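Local coordinates for protein GDP-mannose-dependent alpha-(1-6)-phosphatidylinositol monomannoside mannosyltransferase (Corynebacterium glutamicum, PDB 3OKP) that belongs to the GT-B class of glycosyltransferases, with two domains each built round a parallel sheet, and holds guanosine-5'-diphosphate-alpha-D-mannose, at residues L168-D173 / W363-M368; K175-A180 / Y296-A301. One frame throughout, in Å; residues are numbered along the deposited sequence.

Contact 1 of 2, residues L168-D173 / W363-M368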
ATOM      1  N   LEU A 168       4.584 -10.579   0.472  1.00 13.52           N
ATOM      2  CA  LEU A 168       5.362  -9.472  -0.088  1.00 13.03           C
ATOM      3  C   LEU A 168       4.526  -8.197  -0.262  1.00 13.01           C
ATOM      4  O   LEU A 168       4.200  -7.807  -1.391  1.00 12.99           O
ATOM      5  CB  LEU A 168       6.044  -9.882  -1.403  1.00 12.72           C
ATOM      6  CG  LEU A 168       7.248  -9.045  -1.863  1.00 12.48           C
ATOM      7  CD1 LEU A 168       8.450  -9.240  -0.952  1.00 12.17           C
ATOM      8  CD2 LEU A 168       7.614  -9.358  -3.309  1.00 12.20           C
ATOM      9  N   PRO A 169       4.163  -7.552   0.863  1.00 13.21           N
ATOM     10  CA  PRO A 169       3.479  -6.266   0.805  1.00 13.23           C
ATOM     11  C   PRO A 169       4.457  -5.140   0.500  1.00 13.02           C
ATOM     12  O   PRO A 169       5.670  -5.337   0.571  1.00 13.00           O
ATOM     13  CB  PRO A 169       2.944  -6.104   2.228  1.00 13.62           C
ATOM     14  CG  PRO A 169       3.934  -6.825   3.070  1.00 13.80           C
ATOM     15  CD  PRO A 169       4.354  -8.007   2.255  1.00 13.61           C
ATOM     16  N   SER A 170       3.925  -3.966   0.175  1.00 12.97           N
ATOM     17  CA  SER A 170       4.737  -2.764   0.040  1.00 12.86           C
ATOM     18  C   SER A 170       5.480  -2.474   1.342  1.00 12.91           C
ATOM     19  O   SER A 170       4.994  -2.784   2.436  1.00 13.03           O
ATOM     20  CB  SER A 170       3.855  -1.568  -0.326  1.00 13.15           C
ATOM     21  OG  SER A 170       4.620  -0.377  -0.412  1.00 13.93           O
ATOM     22  N   GLY A 171       6.668  -1.894   1.217  1.00 13.04           N
ATOM     23  CA  GLY A 171       7.370  -1.350   2.367  1.00 12.60           C
ATOM     24  C   GLY A 171       7.005   0.110   2.559  1.00 12.33           C
ATOM     25  O   GLY A 171       6.199   0.663   1.809  1.00 12.10           O
ATOM     26  N   VAL A 172       7.591   0.731   3.578  1.00 12.15           N
ATOM     27  CA  VAL A 172       7.462   2.171   3.789  1.00 12.06           C
ATOM     28  C   VAL A 172       8.863   2.791   3.869  1.00 11.92           C
ATOM     29  O   VAL A 172       9.781   2.183   4.422  1.00 11.86           O
ATOM     30  CB  VAL A 172       6.585   2.500   5.044  1.00 12.15           C
ATOM     31  CG1 VAL A 172       7.186   1.917   6.333  1.00 12.30           C
ATOM     32  CG2 VAL A 172       6.351   3.998   5.175  1.00 12.16           C
ATOM     33  N   ASP A 173       9.030   3.975   3.279  1.00 13.10           N
ATOM     34  CA  ASP A 173      10.306   4.693   3.326  1.00 13.54           C
ATOM     35  C   ASP A 173      10.490   5.347   4.698  1.00 13.21           C
ATOM     36  O   ASP A 173       9.897   6.392   4.988  1.00 12.91           O
ATOM     37  CB  ASP A 173      10.389   5.740   2.205  1.00 13.77           C
ATOM     38  CG  ASP A 173      11.781   6.360   2.065  1.00 14.65           C
ATOM     39  OD1 ASP A 173      12.576   6.343   3.030  1.00 14.13           O
ATOM     40  OD2 ASP A 173      12.079   6.876   0.967  1.00 16.09           O
ATOM     41  N   TRP A 363       8.789  -3.355   8.400  1.00 13.45           N
ATOM     42  CA  TRP A 363       8.054  -2.720   7.296  1.00 13.39           C
ATOM     43  C   TRP A 363       8.837  -1.790   6.364  1.00 13.30           C
ATOM     44  O   TRP A 363       8.283  -1.297   5.379  1.00 13.36           O
ATOM     45  CB  TRP A 363       6.821  -1.994   7.836  1.00 13.32           C
ATOM     46  CG  TRP A 363       5.756  -2.916   8.335  1.00 13.42           C
ATOM     47  CD1 TRP A 363       5.487  -3.230   9.635  1.00 13.27           C
ATOM     48  CD2 TRP A 363       4.817  -3.652   7.540  1.00 13.32           C
ATOM     49  NE1 TRP A 363       4.434  -4.112   9.702  1.00 13.18           N
ATOM     50  CE2 TRP A 363       4.003  -4.387   8.430  1.00 13.37           C
ATOM     51  CE3 TRP A 363       4.582  -3.758   6.161  1.00 13.38           C
ATOM     52  CZ2 TRP A 363       2.969  -5.219   7.988  1.00 13.36           C
ATOM     53  CZ3 TRP A 363       3.551  -4.582   5.723  1.00 13.32           C
ATOM     54  CH2 TRP A 363       2.758  -5.301   6.635  1.00 13.46           C
ATOM     55  N   SER A 364      10.112  -1.551   6.663  1.00 14.69           N
ATOM     56  CA  SER A 364      10.943  -0.665   5.843  1.00 14.48           C
ATOM     57  C   SER A 364      11.235  -1.270   4.466  1.00 14.07           C
ATOM     58  O   SER A 364      11.073  -2.479   4.263  1.00 13.41           O
ATOM     59  CB  SER A 364      12.256  -0.347   6.563  1.00 14.96           C
ATOM     60  OG  SER A 364      13.090  -1.491   6.618  1.00 15.03           O
ATOM     61  N   TRP A 365      11.661  -0.428   3.525  1.00 14.06           N
ATOM     62  CA  TRP A 365      12.075  -0.911   2.205  1.00 14.09           C
ATOM     63  C   TRP A 365      13.356  -1.744   2.276  1.00 14.48           C
ATOM     64  O   TRP A 365      13.602  -2.580   1.407  1.00 14.48           O
ATOM     65  CB  TRP A 365      12.202   0.237   1.193  1.00 13.87           C
ATOM     66  CG  TRP A 365      10.873   0.641   0.628  1.00 13.61           C
ATOM     67  CD1 TRP A 365      10.220   1.825   0.826  1.00 14.01           C
ATOM     68  CD2 TRP A 365      10.015  -0.158  -0.200  1.00 13.11           C
ATOM     69  NE1 TRP A 365       9.014   1.816   0.163  1.00 13.57           N
ATOM     70  CE2 TRP A 365       8.863   0.613  -0.475  1.00 13.14           C
ATOM     71  CE3 TRP A 365      10.111  -1.450  -0.740  1.00 12.82           C
ATOM     72  CZ2 TRP A 365       7.810   0.134  -1.267  1.00 13.04           C
ATOM     73  CZ3 TRP A 365       9.067  -1.923  -1.530  1.00 12.67           C
ATOM     74  CH2 TRP A 365       7.930  -1.131  -1.784  1.00 12.66           C
ATOM     75  N   GLU A 366      14.152  -1.517   3.319  1.00 15.25           N
ATOM     76  CA  GLU A 366      15.346  -2.320   3.584  1.00 15.90           C
ATOM     77  C   GLU A 366      14.966  -3.749   3.966  1.00 15.66           C
ATOM     78  O   GLU A 366      15.530  -4.710   3.439  1.00 15.54           O
ATOM     79  CB  GLU A 366      16.200  -1.684   4.685  1.00 16.76           C
ATOM     80  CG  GLU A 366      17.070  -0.511   4.223  1.00 18.38           C
ATOM     81  CD  GLU A 366      16.301   0.798   4.046  1.00 20.02           C
ATOM     82  OE1 GLU A 366      15.127   0.891   4.475  1.00 19.65           O
ATOM     83  OE2 GLU A 366      16.888   1.745   3.475  1.00 21.18           O
ATOM     84  N   ILE A 367      14.001  -3.871   4.877  1.00 15.54           N
ATOM     85  CA  ILE A 367      13.466  -5.164   5.303  1.00 15.54           C
ATOM     86  C   ILE A 367      12.753  -5.875   4.150  1.00 14.88           C
ATOM     87  O   ILE A 367      13.023  -7.048   3.879  1.00 14.53           O
ATOM     88  CB  ILE A 367      12.508  -5.013   6.525  1.00 15.86           C
ATOM     89  CG1 ILE A 367      13.269  -4.541   7.779  1.00 16.73           C
ATOM     90  CG2 ILE A 367      11.723  -6.303   6.791  1.00 16.25           C
ATOM     91  CD1 ILE A 367      14.361  -5.489   8.291  1.00 17.66           C
ATOM     92  N   MET A 368      11.855  -5.159   3.473  1.00 14.31           N
ATOM     93  CA  MET A 368      11.080  -5.739   2.373  1.00 14.01           C
ATOM     94  C   MET A 368      11.954  -6.075   1.168  1.00 13.59           C
ATOM     95  O   MET A 368      11.733  -7.086   0.500  1.00 13.36           O
ATOM     96  CB  MET A 368       9.919  -4.825   1.964  1.00 13.91           C
ATOM     97  CG  MET A 368       8.801  -4.703   3.009  1.00 14.80           C
ATOM     98  SD  MET A 368       8.190  -6.264   3.695  1.00 16.79           S
ATOM     99  CE  MET A 368       7.680  -7.134   2.223  1.00 15.71           C
TER

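Contact 2 of 2, residues K175-A180 / Y296-A301. With GDD (guanosine-5'-diphosphate-alpha-D-mannose), chain B.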
ATOM      1  N   LYS A 175      13.030   6.865   5.898  1.00 14.02           N
ATOM      2  CA  LYS A 175      13.800   8.113   5.863  1.00 14.51           C
ATOM      3  C   LYS A 175      12.938   9.318   5.481  1.00 14.24           C
ATOM      4  O   LYS A 175      13.190  10.435   5.942  1.00 14.27           O
ATOM      5  CB  LYS A 175      15.004   7.993   4.926  1.00 15.26           C
ATOM      6  CG  LYS A 175      16.199   7.287   5.553  1.00 16.22           C
ATOM      7  N   ARG A 176      11.934   9.087   4.639  1.00 13.80           N
ATOM      8  CA  ARG A 176      10.985  10.136   4.248  1.00 13.67           C
ATOM      9  C   ARG A 176       9.860  10.256   5.276  1.00 13.05           C
ATOM     10  O   ARG A 176       9.489  11.362   5.674  1.00 13.03           O
ATOM     11  CB  ARG A 176      10.402   9.857   2.858  1.00 13.67           C
ATOM     12  N   PHE A 177       9.314   9.111   5.683  1.00 12.63           N
ATOM     13  CA  PHE A 177       8.346   9.057   6.771  1.00 12.26           C
ATOM     14  C   PHE A 177       9.112   8.808   8.063  1.00 12.23           C
ATOM     15  O   PHE A 177       9.516   7.682   8.364  1.00 12.31           O
ATOM     16  CB  PHE A 177       7.286   7.978   6.524  1.00 12.04           C
ATOM     17  CG  PHE A 177       6.387   8.267   5.356  1.00 12.07           C
ATOM     18  CD1 PHE A 177       5.220   9.008   5.527  1.00 12.27           C
ATOM     19  CD2 PHE A 177       6.702   7.796   4.083  1.00 12.73           C
ATOM     20  CE1 PHE A 177       4.382   9.281   4.450  1.00 12.79           C
ATOM     21  CE2 PHE A 177       5.873   8.063   2.997  1.00 13.25           C
ATOM     22  CZ  PHE A 177       4.710   8.810   3.179  1.00 13.19           C
ATOM     23  N   THR A 178       9.329   9.888   8.804  1.00 12.29           N
ATOM     24  CA  THR A 178      10.194   9.873   9.975  1.00 12.33           C
ATOM     25  C   THR A 178       9.597  10.789  11.056  1.00 12.09           C
ATOM     26  O   THR A 178       8.902  11.758  10.725  1.00 11.82           O
ATOM     27  CB  THR A 178      11.652  10.272   9.575  1.00 13.02           C
ATOM     28  OG1 THR A 178      12.576   9.854  10.584  1.00 13.56           O
ATOM     29  CG2 THR A 178      11.784  11.777   9.322  1.00 13.02           C
ATOM     30  N   PRO A 179       9.823  10.469  12.348  1.00 11.98           N
ATOM     31  CA  PRO A 179       9.297  11.342  13.403  1.00 11.81           C
ATOM     32  C   PRO A 179       9.796  12.779  13.268  1.00 12.05           C
ATOM     33  O   PRO A 179      10.947  13.007  12.879  1.00 12.35           O
ATOM     34  CB  PRO A 179       9.830  10.701  14.687  1.00 12.00           C
ATOM     35  CG  PRO A 179      10.016   9.260  14.326  1.00 11.99           C
ATOM     36  CD  PRO A 179      10.522   9.301  12.915  1.00 12.03           C
ATOM     37  N   ALA A 180       8.921  13.737  13.564  1.00 11.91           N
ATOM     38  CA  ALA A 180       9.262  15.148  13.449  1.00 12.18           C
ATOM     39  C   ALA A 180      10.116  15.596  14.621  1.00 12.54           C
ATOM     40  O   ALA A 180       9.905  15.165  15.755  1.00 12.41           O
ATOM     41  CB  ALA A 180       8.002  15.999  13.364  1.00 11.92           C
ATOM     42  N   TYR A 296      -1.321   3.382   7.526  1.00  9.09           N
ATOM     43  CA  TYR A 296      -1.056   2.973   8.909  1.00  8.91           C
ATOM     44  C   TYR A 296       0.440   2.807   9.169  1.00  9.08           C
ATOM     45  O   TYR A 296       0.926   3.097  10.265  1.00  9.00           O
ATOM     46  CB  TYR A 296      -1.760   1.653   9.233  1.00  9.05           C
ATOM     47  CG  TYR A 296      -3.264   1.640   9.043  1.00  8.73           C
ATOM     48  CD1 TYR A 296      -4.089   2.536   9.725  1.00  8.78           C
ATOM     49  CD2 TYR A 296      -3.863   0.701   8.207  1.00  9.39           C
ATOM     50  CE1 TYR A 296      -5.476   2.510   9.556  1.00  8.67           C
ATOM     51  CE2 TYR A 296      -5.245   0.666   8.035  1.00  9.40           C
ATOM     52  CZ  TYR A 296      -6.044   1.570   8.714  1.00  8.83           C
ATOM     53  OH  TYR A 296      -7.409   1.527   8.541  1.00  9.02           O
ATOM     54  N   LEU A 297       1.154   2.326   8.155  1.00  9.10           N
ATOM     55  CA  LEU A 297       2.598   2.126   8.230  1.00  9.50           C
ATOM     56  C   LEU A 297       3.327   3.457   8.168  1.00  9.21           C
ATOM     57  O   LEU A 297       4.330   3.655   8.853  1.00  9.41           O
ATOM     58  CB  LEU A 297       3.068   1.203   7.099  1.00  9.85           C
ATOM     59  CG  LEU A 297       2.351  -0.147   7.000  1.00 10.27           C
ATOM     60  CD1 LEU A 297       2.746  -0.864   5.725  1.00 10.60           C
ATOM     61  CD2 LEU A 297       2.629  -1.015   8.223  1.00 10.19           C
ATOM     62  N   GLU A 298       2.805   4.366   7.344  1.00  8.94           N
ATOM     63  CA  GLU A 298       3.323   5.726   7.225  1.00  8.71           C
ATOM     64  C   GLU A 298       3.216   6.488   8.547  1.00  8.10           C
ATOM     65  O   GLU A 298       4.143   7.199   8.937  1.00  7.80           O
ATOM     66  CB  GLU A 298       2.579   6.476   6.114  1.00  8.89           C
ATOM     67  CG  GLU A 298       2.919   5.987   4.704  1.00  9.39           C
ATOM     68  CD  GLU A 298       2.007   6.555   3.627  1.00  9.82           C
ATOM     69  OE1 GLU A 298       1.003   7.228   3.957  1.00 10.15           O
ATOM     70  OE2 GLU A 298       2.297   6.318   2.437  1.00 11.71           O
ATOM     71  N   ALA A 299       2.083   6.321   9.232  1.00  7.47           N
ATOM     72  CA  ALA A 299       1.842   6.955  10.526  1.00  7.08           C
ATOM     73  C   ALA A 299       2.801   6.423  11.585  1.00  7.17           C
ATOM     74  O   ALA A 299       3.429   7.198  12.310  1.00  7.06           O
ATOM     75  CB  ALA A 299       0.402   6.738  10.961  1.00  6.89           C
ATOM     76  N   GLN A 300       2.916   5.099  11.657  1.00  7.25           N
ATOM     77  CA  GLN A 300       3.846   4.446  12.580  1.00  7.54           C
ATOM     78  C   GLN A 300       5.288   4.857  12.306  1.00  7.82           C
ATOM     79  O   GLN A 300       6.058   5.081  13.236  1.00  8.04           O
ATOM     80  CB  GLN A 300       3.690   2.929  12.517  1.00  7.59           C
ATOM     81  CG  GLN A 300       2.413   2.423  13.164  1.00  7.76           C
ATOM     82  CD  GLN A 300       2.205   0.939  12.953  1.00  8.71           C
ATOM     83  OE1 GLN A 300       2.535   0.133  13.817  1.00  8.39           O
ATOM     84  NE2 GLN A 300       1.665   0.570  11.793  1.00  9.40           N
ATOM     85  N   ALA A 301       5.635   4.973  11.024  1.00  8.12           N
ATOM     86  CA  ALA A 301       6.952   5.456  10.609  1.00  8.66           C
ATOM     87  C   ALA A 301       7.225   6.896  11.064  1.00  8.78           C
ATOM     88  O   ALA A 301       8.379   7.267  11.298  1.00  9.27           O
ATOM     89  CB  ALA A 301       7.112   5.330   9.101  1.00  8.62           C
TER
HETATM   90  N2  GDD B 601       0.504  13.253  -1.547  0.50 13.20           N
HETATM   91  C2  GDD B 601      -0.628  12.794  -0.959  0.50 13.14           C
HETATM   92  N1  GDD B 601      -1.596  13.667  -0.591  0.50 13.31           N
HETATM   93  N3  GDD B 601      -0.781  11.467  -0.743  0.50 13.12           N
HETATM   94  C4  GDD B 601      -1.909  10.991  -0.153  0.50 13.25           C
HETATM   95  C5  GDD B 601      -2.911  11.870   0.228  0.50 13.22           C
HETATM   96  C6  GDD B 601      -2.736  13.231  -0.001  0.50 13.31           C
HETATM   97  O6  GDD B 601      -3.621  14.047   0.330  0.50 13.24           O
HETATM   98  N7  GDD B 601      -3.902  11.138   0.777  0.50 13.32           N
HETATM   99  C8  GDD B 601      -3.524   9.840   0.736  0.50 13.38           C
HETATM  100  N9  GDD B 601      -2.311   9.757   0.167  0.50 13.33           N
HETATM  101  C1' GDD B 601      -1.513   8.527  -0.074  0.50 13.14           C
HETATM  102  C2' GDD B 601      -0.997   7.956   1.238  0.50 12.76           C
HETATM  103  O2' GDD B 601       0.219   8.586   1.648  0.50 12.88           O
HETATM  104  C3' GDD B 601      -0.815   6.486   0.917  0.50 12.71           C
HETATM  105  O3' GDD B 601       0.517   6.241   0.450  0.50 12.17           O
HETATM  106  C4' GDD B 601      -1.815   6.201  -0.200  0.50 12.90           C
HETATM  107  O4' GDD B 601      -2.271   7.474  -0.678  0.50 12.93           O
HETATM  108  C5' GDD B 601      -3.004   5.380   0.298  0.50 13.17           C
HETATM  109  O5' GDD B 601      -2.789   3.984   0.079  0.50 13.30           O
HETATM  110  PA  GDD B 601      -3.458   2.964   0.866  0.50 13.27           P
HETATM  111  O1A GDD B 601      -2.932   1.854   0.629  0.50 13.01           O
HETATM  112  O2A GDD B 601      -3.334   3.208   2.092  0.50 12.88           O
HETATM  113  O3A GDD B 601      -4.874   2.905   0.552  0.50 13.56           O
HETATM  114  PB  GDD B 601      -5.423   2.767  -0.786  0.50 13.50           P
HETATM  115  O2B GDD B 601      -4.712   2.021  -1.494  0.50 13.24           O
HETATM  116  O3B GDD B 601      -6.571   2.282  -0.706  0.50 13.27           O
HETATM  117  O1B GDD B 601      -5.529   4.065  -1.408  0.50 14.16           O

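Contact 1 of 2, residues L168-D173 / W363-M368
Trp-365 lays one face of its indole against the backbone at Gly-171, whose CA stands 3.8 Å from the centroid of the six-membered ring and 12° off its normal, a CH-pi contact. With no side chain on Gly-171, the main chain can lie this close. Ser-170 OG comes to 3.3 Å from Trp-365 CZ2, while its hydroxyl donates to an in-plane lone pair of Gly-171 O.

Met-368 fills the neighbouring position. Its CG meets Gly-171 CA, and the chain, bent at chi2 (-49°) and chi3 (-57°), carries the methyl to the proline in a tight approach, Met-368 CE to Pro-169 CD, 3.4 Å. Met-368 CE also lies 3.2 Å from Pro-169 O, a buried carbonyl with no polar partner in the model.

The side chains of Trp-363 and Pro-169 cross at about a right angle, Trp-363 CZ3 at 3.5 Å from Pro-169 CG, and the indole presents its edge to Ser-170 O. Trp-363 O accepts from Val-172 N at 2.8 Å; the return bond from Trp-365 N to Val-172 O is weak.

Ser-364 is the N-cap of helix 365-377, its OG accepting from Ile-367 N. Phe-28 of helix 20-29 meets Trp-365 edge-to-face. The C-terminal helix crossing back to the N-terminal domain, beside the linker, is characteristic of the GT-B fold.

Contact 2 of 2, residues K175-A180 / Y296-A301
Glu-298 OE2 accepts from the ribose O3' of guanosine-5'-diphosphate-alpha-D-mannose at 2.7 Å, and the same oxygen lies 3.5 Å from CZ, the outer end of the Phe-177 ring. The second carboxylate oxygen works in parallel, Glu-298 OE1 accepting from the ligand's O2' at 2.8 Å, so each oxygen takes one ribose hydroxyl. Beyond CG the glutamate is extended (CD anti to CB's neighbour CA, chi2 170°), which takes the carboxylate out to the ligand.

Phe-177 has the most surface covered here and divides it between Glu-298 and Ala-301. Its ring stacks on the carboxylate with the two planes 9° apart, and Glu-298 CG sits over the ring face, 3.7 Å from the centroid of the Phe-177 ring and displaced toward the rim. Phe-177 lies in the second shell and probably helps fix how the carboxylate is turned. In sequence, Glu-298 is the second glutamate of the EX7E signature known from this glycosyltransferase family.

On the other side of the contact Phe-177 CB rests 3.7 Å from Ala-301 CB. Ala-301 O, near the end of helix 294-301, takes one hydrogen bond, from Arg-356 NH1, and CH contacts from Thr-178 CA (3.4 Å) and Pro-179 CD. Phe-177 O lies 3.2 Å from Ala-301 O; two acceptors so close would be expected to repel, and the guanidinium probably eases this, since Arg-356 NH1 also makes a weak hydrogen bond to Phe-177 O.

Around this core, Phe-177 packs on Ile-267 of helix 263-272, which meets Ala-299 through Leu-270. Helix 345-362 supplies Arg-356 and the Val-359 that backs Ala-301, and strand 306-308 of the second sheet touches Tyr-296, Ala-299 and Gln-300.

In the fold
Contacts 1 and 2 share the connection between strand 164-167, at one border of the seven-stranded sheet, and helix 182-191, which precedes the six-stranded sheet. In chain order come 168-173, 175-180, 296-301 and 363-368, so contact 2 lies within the span that contact 1 closes. Their centres are about 12 Å apart and they touch: Trp-363 CE3 packs on Leu-297 CD1 at 3.5 Å, and Val-172 CG2 meets both Phe-177 and Glu-298. Contact 1 pairs the outgoing linker with the returning C-terminal segment; contact 2 ties that linker to the ligand-holding helix. The nucleotide site thus adjoins the junction between the two domains.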